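Local structure of probable arabinosyltransferase B (Mycobacterium tuberculosis H37Rv, 7BVF) at residues Leu619-Ala627 against Leu686-Glu695; Ala630-Ala641 against Val668-Ala679. The protein transfers arabinose units during polymerization of the arabinan of arabinogalactan, a component of the mycobacterial cell wall. All coordinates share one frame; numbering follows the deposited sequence.

Interaction 1. Residues Leu619-Ala627 against Leu686-Glu695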
loop_
_atom_site.group_PDB
_atom_site.type_symbol
_atom_site.label_atom_id
_atom_site.label_comp_id
_atom_site.label_asym_id
_atom_site.label_seq_id
_atom_site.Cartn_x
_atom_site.Cartn_y
_atom_site.Cartn_z
ATOM N N LEU A 619 -9.943 27.035 -31.378
ATOM C CA LEU A 619 -10.939 26.914 -30.317
ATOM C C LEU A 619 -11.524 28.308 -30.117
ATOM O O LEU A 619 -10.914 29.160 -29.469
ATOM C CB LEU A 619 -10.307 26.363 -29.045
ATOM C CG LEU A 619 -11.159 25.483 -28.138
ATOM C CD1 LEU A 619 -11.608 24.264 -28.888
ATOM C CD2 LEU A 619 -10.359 25.075 -26.927
ATOM N N ARG A 620 -12.714 28.531 -30.671
ATOM C CA ARG A 620 -13.232 29.876 -30.879
ATOM C C ARG A 620 -14.018 30.437 -29.701
ATOM O O ARG A 620 -14.155 31.659 -29.604
ATOM C CB ARG A 620 -14.119 29.900 -32.126
ATOM C CG ARG A 620 -13.423 29.409 -33.381
ATOM C CD ARG A 620 -14.414 29.004 -34.454
ATOM N NE ARG A 620 -14.897 27.641 -34.275
ATOM C CZ ARG A 620 -15.685 27.012 -35.139
ATOM N NH1 ARG A 620 -16.076 27.626 -36.243
ATOM N NH2 ARG A 620 -16.081 25.772 -34.902
ATOM N N TRP A 621 -14.536 29.596 -28.814
ATOM C CA TRP A 621 -15.355 30.054 -27.700
ATOM C C TRP A 621 -14.507 30.191 -26.445
ATOM O O TRP A 621 -13.656 29.346 -26.163
ATOM C CB TRP A 621 -16.519 29.095 -27.450
ATOM C CG TRP A 621 -17.572 29.634 -26.533
ATOM C CD1 TRP A 621 -17.729 30.925 -26.136
ATOM C CD2 TRP A 621 -18.616 28.892 -25.901
ATOM N NE1 TRP A 621 -18.801 31.034 -25.291
ATOM C CE2 TRP A 621 -19.365 29.798 -25.131
ATOM C CE3 TRP A 621 -18.991 27.549 -25.910
ATOM C CZ2 TRP A 621 -20.465 29.406 -24.382
ATOM C CZ3 TRP A 621 -20.082 27.162 -25.163
ATOM C CH2 TRP A 621 -20.806 28.085 -24.410
ATOM N N SER A 622 -14.754 31.261 -25.687
ATOM C CA SER A 622 -13.932 31.562 -24.521
ATOM C C SER A 622 -14.129 30.553 -23.402
ATOM O O SER A 622 -13.209 30.331 -22.608
ATOM C CB SER A 622 -14.250 32.962 -24.011
ATOM O OG SER A 622 -13.942 33.935 -24.987
ATOM N N ARG A 623 -15.314 29.951 -23.306
ATOM C CA ARG A 623 -15.569 28.989 -22.241
ATOM C C ARG A 623 -14.625 27.799 -22.332
ATOM O O ARG A 623 -14.094 27.338 -21.315
ATOM C CB ARG A 623 -17.019 28.523 -22.298
ATOM C CG ARG A 623 -17.422 27.622 -21.159
ATOM C CD ARG A 623 -18.581 26.737 -21.555
ATOM N NE ARG A 623 -18.161 25.681 -22.461
ATOM C CZ ARG A 623 -18.981 24.790 -23.002
ATOM N NH1 ARG A 623 -18.506 23.863 -23.814
ATOM N NH2 ARG A 623 -20.273 24.826 -22.728
ATOM N N ASN A 624 -14.383 27.305 -23.546
ATOM C CA ASN A 624 -13.508 26.152 -23.722
ATOM C C ASN A 624 -12.064 26.485 -23.362
ATOM O O ASN A 624 -11.374 25.683 -22.718
ATOM C CB ASN A 624 -13.607 25.660 -25.160
ATOM C CG ASN A 624 -15.036 25.498 -25.620
ATOM O OD1 ASN A 624 -15.897 25.069 -24.861
ATOM N ND2 ASN A 624 -15.295 25.840 -26.871
ATOM N N ARG A 625 -11.592 27.666 -23.758
ATOM C CA ARG A 625 -10.219 28.048 -23.453
ATOM C C ARG A 625 -10.029 28.297 -21.961
ATOM O O ARG A 625 -8.995 27.925 -21.389
ATOM C CB ARG A 625 -9.833 29.269 -24.286
ATOM C CG ARG A 625 -9.695 28.931 -25.761
ATOM C CD ARG A 625 -9.223 30.088 -26.615
ATOM N NE ARG A 625 -10.259 31.079 -26.889
ATOM C CZ ARG A 625 -10.213 32.341 -26.483
ATOM N NH1 ARG A 625 -9.183 32.770 -25.775
ATOM N NH2 ARG A 625 -11.193 33.175 -26.789
ATOM N N MET A 626 -11.024 28.897 -21.302
ATOM C CA MET A 626 -10.957 29.029 -19.851
ATOM C C MET A 626 -10.996 27.673 -19.160
ATOM O O MET A 626 -10.340 27.489 -18.129
ATOM C CB MET A 626 -12.096 29.909 -19.346
ATOM C CG MET A 626 -11.912 31.382 -19.632
ATOM S SD MET A 626 -10.422 32.056 -18.880
ATOM C CE MET A 626 -10.690 31.635 -17.165
ATOM N N ALA A 627 -11.747 26.714 -19.704
ATOM C CA ALA A 627 -11.757 25.375 -19.126
ATOM C C ALA A 627 -10.391 24.713 -19.244
ATOM O O ALA A 627 -9.931 24.048 -18.308
ATOM C CB ALA A 627 -12.827 24.521 -19.801
ATOM N N LEU A 686 -18.984 32.109 -17.863
ATOM C CA LEU A 686 -19.068 32.154 -19.319
ATOM C C LEU A 686 -20.005 31.093 -19.875
ATOM O O LEU A 686 -20.467 31.226 -21.011
ATOM C CB LEU A 686 -17.680 31.989 -19.933
ATOM C CG LEU A 686 -16.745 33.182 -19.790
ATOM C CD1 LEU A 686 -15.347 32.810 -20.211
ATOM C CD2 LEU A 686 -17.254 34.331 -20.617
ATOM N N HIS A 687 -20.275 30.037 -19.108
ATOM C CA HIS A 687 -21.287 29.060 -19.504
ATOM C C HIS A 687 -22.668 29.703 -19.588
ATOM O O HIS A 687 -23.425 29.457 -20.532
ATOM C CB HIS A 687 -21.286 27.900 -18.513
ATOM C CG HIS A 687 -21.978 26.671 -19.008
ATOM N ND1 HIS A 687 -22.525 25.737 -18.158
ATOM C CD2 HIS A 687 -22.205 26.218 -20.261
ATOM C CE1 HIS A 687 -23.065 24.762 -18.867
ATOM N NE2 HIS A 687 -22.884 25.029 -20.146
ATOM N N PHE A 688 -23.017 30.525 -18.596
ATOM C CA PHE A 688 -24.294 31.242 -18.565
ATOM C C PHE A 688 -24.102 32.667 -19.081
ATOM O O PHE A 688 -24.188 33.640 -18.338
ATOM C CB PHE A 688 -24.849 31.278 -17.145
ATOM C CG PHE A 688 -24.937 29.945 -16.475
ATOM C CD1 PHE A 688 -26.062 29.164 -16.603
ATOM C CD2 PHE A 688 -23.905 29.492 -15.681
ATOM C CE1 PHE A 688 -26.143 27.950 -15.971
ATOM C CE2 PHE A 688 -23.981 28.276 -15.051
ATOM C CZ PHE A 688 -25.101 27.506 -15.195
ATOM N N ALA A 689 -23.841 32.792 -20.378
ATOM C CA ALA A 689 -23.499 34.104 -20.912
ATOM C C ALA A 689 -23.864 34.164 -22.384
ATOM O O ALA A 689 -23.859 33.134 -23.066
ATOM C CB ALA A 689 -22.009 34.411 -20.723
ATOM N N PRO A 690 -24.173 35.354 -22.907
ATOM C CA PRO A 690 -24.664 35.450 -24.288
ATOM C C PRO A 690 -23.594 35.328 -25.366
ATOM O O PRO A 690 -23.517 36.180 -26.256
ATOM C CB PRO A 690 -25.318 36.836 -24.319
ATOM C CG PRO A 690 -24.607 37.603 -23.274
ATOM C CD PRO A 690 -24.313 36.628 -22.185
ATOM N N ARG A 691 -22.747 34.302 -25.282
ATOM C CA ARG A 691 -21.948 33.831 -26.412
ATOM C C ARG A 691 -20.880 34.831 -26.858
ATOM O O ARG A 691 -20.015 34.504 -27.676
ATOM C CB ARG A 691 -22.885 33.476 -27.573
ATOM C CG ARG A 691 -22.222 32.972 -28.843
ATOM C CD ARG A 691 -21.570 31.619 -28.662
ATOM N NE ARG A 691 -22.556 30.575 -28.422
ATOM C CZ ARG A 691 -22.252 29.317 -28.131
ATOM N NH1 ARG A 691 -20.985 28.945 -28.065
ATOM N NH2 ARG A 691 -23.211 28.429 -27.926
ATOM N N GLY A 692 -20.886 36.032 -26.294
ATOM C CA GLY A 692 -19.889 37.020 -26.656
ATOM C C GLY A 692 -19.365 37.761 -25.446
ATOM O O GLY A 692 -18.914 38.904 -25.552
ATOM N N ALA A 693 -19.422 37.109 -24.284
ATOM C CA ALA A 693 -19.088 37.784 -23.037
ATOM C C ALA A 693 -17.593 38.055 -22.937
ATOM O O ALA A 693 -17.162 39.213 -22.896
ATOM C CB ALA A 693 -19.568 36.950 -21.851
ATOM N N GLY A 694 -16.784 37.002 -22.896
ATOM C CA GLY A 694 -15.358 37.198 -22.757
ATOM C C GLY A 694 -14.630 37.218 -24.082
ATOM O O GLY A 694 -14.292 36.166 -24.627
ATOM N N GLU A 695 -14.370 38.419 -24.603
ATOM C CA GLU A 695 -13.635 38.566 -25.852
ATOM C C GLU A 695 -12.667 39.741 -25.812
ATOM O O GLU A 695 -12.153 40.132 -26.867
ATOM C CB GLU A 695 -14.591 38.733 -27.042
ATOM C CG GLU A 695 -15.534 37.560 -27.282
ATOM C CD GLU A 695 -14.828 36.344 -27.850
ATOM O OE1 GLU A 695 -13.742 36.513 -28.438
ATOM O OE2 GLU A 695 -15.359 35.221 -27.711
#
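At one end of the antiparallel helix pair 622-639 and 668-687, beside a cardiolipin site, a cation-pi contact joins Trp621 to Arg691. Trp621 is the N-cap residue of the first helix; Arg691 lies in the loop that follows the second. The guanidinium comes over one indole face: Arg691 CZ lies 4.0 Å from the centroid of the six-membered ring of Trp621, 4° off the ring normal. NH1 reaches deepest, 3.2 Å from Trp621 CD2, and the two planes are tilted 43° apart. Arg691 begins with CG anti to its backbone N (chi1 180°) and then bends at chi2 and chi3, which folds the chain back over the indole. Arg623 CB covers the opposite face of the same ring, while its guanidinium has Trp621 CZ3 over one face. Arg623 also runs alongside His687, with NH2 3.4 Å from His687 CD2, and its NH1 gives a hydrogen bond to Asn624 OD1 at 3.1 Å. Leu686 CD1 touches Met626 CG, at 3.8 Å, and Ser622 CB, at 4.0 Å. Ser622 OG lies near Gly694 O and Glu695 OE2, but its placement is doubtful. Arg623, His687 and Phe688 belong to a cardiolipin pocket, with the His687 side chain about 3 Å from the lipid. Trp621 thus lies between Arg691 and the aliphatic start of Arg623, and the face under Arg691 would favour its positive charge; Arg623, whose approach to the lipid is long and weak, may still add some attraction for the anionic headgroup.

Interaction 2. Residues Ala630-Ala641 against Val668-Ala679; sequences AALFFLLALCWA and VSTIFFALFAIA
Ala630-Cys639 and Val668-Ala679 run antiparallel at 167°, their axes 7.9 Å apart at the closest approach, and Ala637 CA comes within 4.4 Å of Ser669 CA. Small residues permit this closeness: Ser669 CB lies 3.3 Å from Ala637 O, and towards the other end Ala630 CB meets Ala679 CB at 4.0 Å. Ala637 CB also packs on Phe672 CB at 3.7 Å. Aromatic rings fill in along the flanks. Phe634 and Phe676 both set CG anti to the backbone N, Phe676 less cleanly (chi1 151°), and point the same way, making an edge-to-face pair in which the edge of Phe634 addresses the face of Phe676, with planes at 62°. Phe633 receives Leu675 CB over one face as a CH-pi contact, 4.2 Å from its centroid, while Ala679 CB sits at its edge. Further along, Phe672 CE2 lies over one face of Trp640, and Leu636 CB over one face of Phe672. No hydrogen bond crosses; the contact is almost entirely apolar, between predicted membrane-spanning helices. Leu636 and Trp640 also lean on helix 706-727, Leu635 and Leu638 on helix 537-559, and Phe673 meets an aromatic ring of another protein chain.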
loop_
_atom_site.group_PDB
_atom_site.type_symbol
_atom_site.label_atom_id
_atom_site.label_comp_id
_atom_site.label_asym_id
_atom_site.label_seq_id
_atom_site.Cartn_x
_atom_site.Cartn_y
_atom_site.Cartn_z
ATOM N N ALA A 630 -8.156 26.277 -16.618
ATOM C CA ALA A 630 -8.457 25.745 -15.294
ATOM C C ALA A 630 -7.911 24.332 -15.128
ATOM O O ALA A 630 -7.455 23.958 -14.041
ATOM C CB ALA A 630 -9.962 25.769 -15.050
ATOM N N ALA A 631 -7.946 23.531 -16.195
ATOM C CA ALA A 631 -7.355 22.198 -16.125
ATOM C C ALA A 631 -5.848 22.271 -15.914
ATOM O O ALA A 631 -5.279 21.476 -15.159
ATOM C CB ALA A 631 -7.680 21.412 -17.392
ATOM N N LEU A 632 -5.185 23.224 -16.573
ATOM C CA LEU A 632 -3.753 23.417 -16.349
ATOM C C LEU A 632 -3.462 23.791 -14.901
ATOM O O LEU A 632 -2.508 23.285 -14.298
ATOM C CB LEU A 632 -3.212 24.494 -17.285
ATOM C CG LEU A 632 -2.459 24.028 -18.526
ATOM C CD1 LEU A 632 -2.133 25.211 -19.401
ATOM C CD2 LEU A 632 -1.196 23.302 -18.132
ATOM N N PHE A 633 -4.270 24.687 -14.330
ATOM C CA PHE A 633 -4.059 25.083 -12.938
ATOM C C PHE A 633 -4.285 23.915 -11.985
ATOM O O PHE A 633 -3.558 23.762 -10.997
ATOM C CB PHE A 633 -4.971 26.249 -12.579
ATOM C CG PHE A 633 -4.463 27.578 -13.041
ATOM C CD1 PHE A 633 -3.112 27.859 -13.022
ATOM C CD2 PHE A 633 -5.334 28.547 -13.495
ATOM C CE1 PHE A 633 -2.641 29.078 -13.447
ATOM C CE2 PHE A 633 -4.870 29.767 -13.919
ATOM C CZ PHE A 633 -3.523 30.033 -13.895
ATOM N N PHE A 634 -5.289 23.083 -12.261
ATOM C CA PHE A 634 -5.513 21.892 -11.444
ATOM C C PHE A 634 -4.331 20.935 -11.530
ATOM O O PHE A 634 -3.908 20.363 -10.517
ATOM C CB PHE A 634 -6.798 21.197 -11.888
ATOM C CG PHE A 634 -7.144 19.981 -11.084
ATOM C CD1 PHE A 634 -7.856 20.094 -9.905
ATOM C CD2 PHE A 634 -6.774 18.722 -11.514
ATOM C CE1 PHE A 634 -8.180 18.978 -9.170
ATOM C CE2 PHE A 634 -7.095 17.604 -10.780
ATOM C CZ PHE A 634 -7.799 17.732 -9.607
ATOM N N LEU A 635 -3.791 20.743 -12.733
ATOM C CA LEU A 635 -2.626 19.881 -12.896
ATOM C C LEU A 635 -1.433 20.414 -12.116
ATOM O O LEU A 635 -0.695 19.643 -11.494
ATOM C CB LEU A 635 -2.297 19.748 -14.382
ATOM C CG LEU A 635 -1.018 19.059 -14.842
ATOM C CD1 LEU A 635 -1.331 18.232 -16.066
ATOM C CD2 LEU A 635 0.068 20.069 -15.164
ATOM N N LEU A 636 -1.229 21.732 -12.127
ATOM C CA LEU A 636 -0.137 22.314 -11.351
ATOM C C LEU A 636 -0.344 22.106 -9.857
ATOM O O LEU A 636 0.599 21.765 -9.130
ATOM C CB LEU A 636 -0.007 23.802 -11.658
ATOM C CG LEU A 636 0.906 24.207 -12.806
ATOM C CD1 LEU A 636 0.940 25.712 -12.923
ATOM C CD2 LEU A 636 2.291 23.663 -12.573
ATOM N N ALA A 637 -1.569 22.325 -9.375
ATOM C CA ALA A 637 -1.858 22.112 -7.961
ATOM C C ALA A 637 -1.626 20.668 -7.554
ATOM O O ALA A 637 -1.204 20.401 -6.425
ATOM C CB ALA A 637 -3.296 22.515 -7.651
ATOM N N LEU A 638 -1.904 19.723 -8.448
ATOM C CA LEU A 638 -1.647 18.321 -8.141
ATOM C C LEU A 638 -0.163 17.990 -8.195
ATOM O O LEU A 638 0.304 17.129 -7.444
ATOM C CB LEU A 638 -2.424 17.429 -9.107
ATOM C CG LEU A 638 -2.573 15.947 -8.770
ATOM C CD1 LEU A 638 -3.893 15.448 -9.305
ATOM C CD2 LEU A 638 -1.437 15.134 -9.353
ATOM N N CYS A 639 0.587 18.657 -9.070
ATOM C CA CYS A 639 2.011 18.378 -9.214
ATOM C C CYS A 639 2.825 18.935 -8.052
ATOM O O CYS A 639 3.804 18.315 -7.628
ATOM C CB CYS A 639 2.515 18.951 -10.538
ATOM S SG CYS A 639 4.260 18.685 -10.856
ATOM N N TRP A 640 2.444 20.096 -7.526
ATOM C CA TRP A 640 3.220 20.743 -6.473
ATOM C C TRP A 640 2.916 20.211 -5.081
ATOM O O TRP A 640 3.436 20.756 -4.105
ATOM C CB TRP A 640 2.982 22.251 -6.500
ATOM C CG TRP A 640 3.908 22.973 -7.408
ATOM C CD1 TRP A 640 3.806 23.078 -8.759
ATOM C CD2 TRP A 640 5.086 23.690 -7.036
ATOM N NE1 TRP A 640 4.847 23.818 -9.254
ATOM C CE2 TRP A 640 5.648 24.207 -8.214
ATOM C CE3 TRP A 640 5.719 23.948 -5.819
ATOM C CZ2 TRP A 640 6.811 24.964 -8.213
ATOM C CZ3 TRP A 640 6.872 24.697 -5.822
ATOM C CH2 TRP A 640 7.406 25.198 -7.008
ATOM N N ALA A 641 2.090 19.178 -4.962
ATOM C CA ALA A 641 1.679 18.640 -3.665
ATOM C C ALA A 641 2.564 17.482 -3.231
ATOM O O ALA A 641 2.080 16.399 -2.914
ATOM C CB ALA A 641 0.219 18.214 -3.718
ATOM N N VAL A 668 1.925 25.687 -1.549
ATOM C CA VAL A 668 1.809 26.239 -2.892
ATOM C C VAL A 668 0.709 25.543 -3.689
ATOM O O VAL A 668 0.090 26.162 -4.564
ATOM C CB VAL A 668 3.162 26.155 -3.615
ATOM C CG1 VAL A 668 3.119 26.934 -4.902
ATOM C CG2 VAL A 668 4.254 26.698 -2.731
ATOM N N SER A 669 0.437 24.271 -3.398
ATOM C CA SER A 669 -0.687 23.605 -4.040
ATOM C C SER A 669 -2.004 24.259 -3.652
ATOM O O SER A 669 -2.939 24.285 -4.456
ATOM C CB SER A 669 -0.697 22.122 -3.683
ATOM O OG SER A 669 -1.418 21.894 -2.490
ATOM N N THR A 670 -2.086 24.826 -2.449
ATOM C CA THR A 670 -3.280 25.574 -2.067
ATOM C C THR A 670 -3.424 26.843 -2.899
ATOM O O THR A 670 -4.538 27.220 -3.283
ATOM C CB THR A 670 -3.230 25.909 -0.578
ATOM O OG1 THR A 670 -3.197 24.695 0.180
ATOM C CG2 THR A 670 -4.442 26.710 -0.170
ATOM N N ILE A 671 -2.310 27.500 -3.215
ATOM C CA ILE A 671 -2.366 28.699 -4.042
ATOM C C ILE A 671 -2.790 28.351 -5.462
ATOM O O ILE A 671 -3.630 29.036 -6.064
ATOM C CB ILE A 671 -1.008 29.419 -4.011
ATOM C CG1 ILE A 671 -0.682 29.857 -2.584
ATOM C CG2 ILE A 671 -1.013 30.603 -4.950
ATOM C CD1 ILE A 671 0.695 30.436 -2.424
ATOM N N PHE A 672 -2.232 27.276 -6.019
ATOM C CA PHE A 672 -2.652 26.863 -7.352
ATOM C C PHE A 672 -4.092 26.371 -7.360
ATOM O O PHE A 672 -4.788 26.520 -8.366
ATOM C CB PHE A 672 -1.710 25.794 -7.894
ATOM C CG PHE A 672 -0.374 26.330 -8.312
ATOM C CD1 PHE A 672 -0.284 27.329 -9.260
ATOM C CD2 PHE A 672 0.790 25.839 -7.755
ATOM C CE1 PHE A 672 0.941 27.827 -9.642
ATOM C CE2 PHE A 672 2.015 26.334 -8.139
ATOM C CZ PHE A 672 2.089 27.329 -9.082
ATOM N N PHE A 673 -4.576 25.826 -6.243
ATOM C CA PHE A 673 -5.977 25.430 -6.171
ATOM C C PHE A 673 -6.892 26.644 -6.101
ATOM O O PHE A 673 -7.990 26.632 -6.666
ATOM C CB PHE A 673 -6.203 24.517 -4.969
ATOM C CG PHE A 673 -7.413 23.649 -5.095
ATOM C CD1 PHE A 673 -7.415 22.565 -5.950
ATOM C CD2 PHE A 673 -8.553 23.921 -4.366
ATOM C CE1 PHE A 673 -8.529 21.768 -6.070
ATOM C CE2 PHE A 673 -9.668 23.125 -4.483
ATOM C CZ PHE A 673 -9.655 22.048 -5.335
ATOM N N ALA A 674 -6.462 27.705 -5.419
ATOM C CA ALA A 674 -7.228 28.946 -5.447
ATOM C C ALA A 674 -7.295 29.519 -6.857
ATOM O O ALA A 674 -8.357 29.970 -7.308
ATOM C CB ALA A 674 -6.616 29.960 -4.482
ATOM N N LEU A 675 -6.168 29.505 -7.574
ATOM C CA LEU A 675 -6.171 29.974 -8.957
ATOM C C LEU A 675 -7.084 29.122 -9.833
ATOM O O LEU A 675 -7.816 29.649 -10.681
ATOM C CB LEU A 675 -4.750 29.978 -9.515
ATOM C CG LEU A 675 -3.773 30.993 -8.923
ATOM C CD1 LEU A 675 -2.394 30.806 -9.519
ATOM C CD2 LEU A 675 -4.268 32.400 -9.167
ATOM N N PHE A 676 -7.048 27.800 -9.647
ATOM C CA PHE A 676 -7.936 26.917 -10.395
ATOM C C PHE A 676 -9.394 27.214 -10.089
ATOM O O PHE A 676 -10.238 27.194 -10.989
ATOM C CB PHE A 676 -7.620 25.459 -10.076
ATOM C CG PHE A 676 -8.804 24.542 -10.194
ATOM C CD1 PHE A 676 -9.269 24.143 -11.433
ATOM C CD2 PHE A 676 -9.445 24.070 -9.067
ATOM C CE1 PHE A 676 -10.353 23.297 -11.542
ATOM C CE2 PHE A 676 -10.531 23.226 -9.173
ATOM C CZ PHE A 676 -10.985 22.841 -10.412
ATOM N N ALA A 677 -9.712 27.478 -8.821
ATOM C CA ALA A 677 -11.087 27.789 -8.450
ATOM C C ALA A 677 -11.556 29.078 -9.108
ATOM O O ALA A 677 -12.688 29.158 -9.589
ATOM C CB ALA A 677 -11.211 27.884 -6.932
ATOM N N ILE A 678 -10.693 30.094 -9.154
ATOM C CA ILE A 678 -11.074 31.348 -9.802
ATOM C C ILE A 678 -11.284 31.146 -11.300
ATOM O O ILE A 678 -12.263 31.643 -11.878
ATOM C CB ILE A 678 -10.022 32.433 -9.520
ATOM C CG1 ILE A 678 -9.985 32.759 -8.029
ATOM C CG2 ILE A 678 -10.316 33.681 -10.326
ATOM C CD1 ILE A 678 -8.854 33.675 -7.639
ATOM N N ALA A 679 -10.379 30.414 -11.956
ATOM C CA ALA A 679 -10.523 30.194 -13.393
ATOM C C ALA A 679 -11.758 29.357 -13.708
ATOM O O ALA A 679 -12.451 29.609 -14.700
ATOM C CB ALA A 679 -9.267 29.534 -13.953
#

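Interactions 1 and 2 lie along the same two helices, 622-639 and 668-687, with centres about 21 Å apart. Along the chain interaction 2 is nested inside interaction 1: Leu619-Ala627 comes first, then Ala630-Ala641, Val668-Ala679 and finally Leu686-Glu695, so the pair forms an antiparallel helical hairpin whose 26 connecting residues contain no helix or strand. The two contacts touch where Met626 CE lies 3.6 Å from Ala679 O. Interaction 2 is mostly apolar, whereas interaction 1 brings charged and polar groups to the opposite end from the connection. Both border cardiolipin, interaction 1 through its pocket residues and interaction 2 through Phe676. One hairpin thus joins a probably membrane-embedded interface to a cardiolipin site.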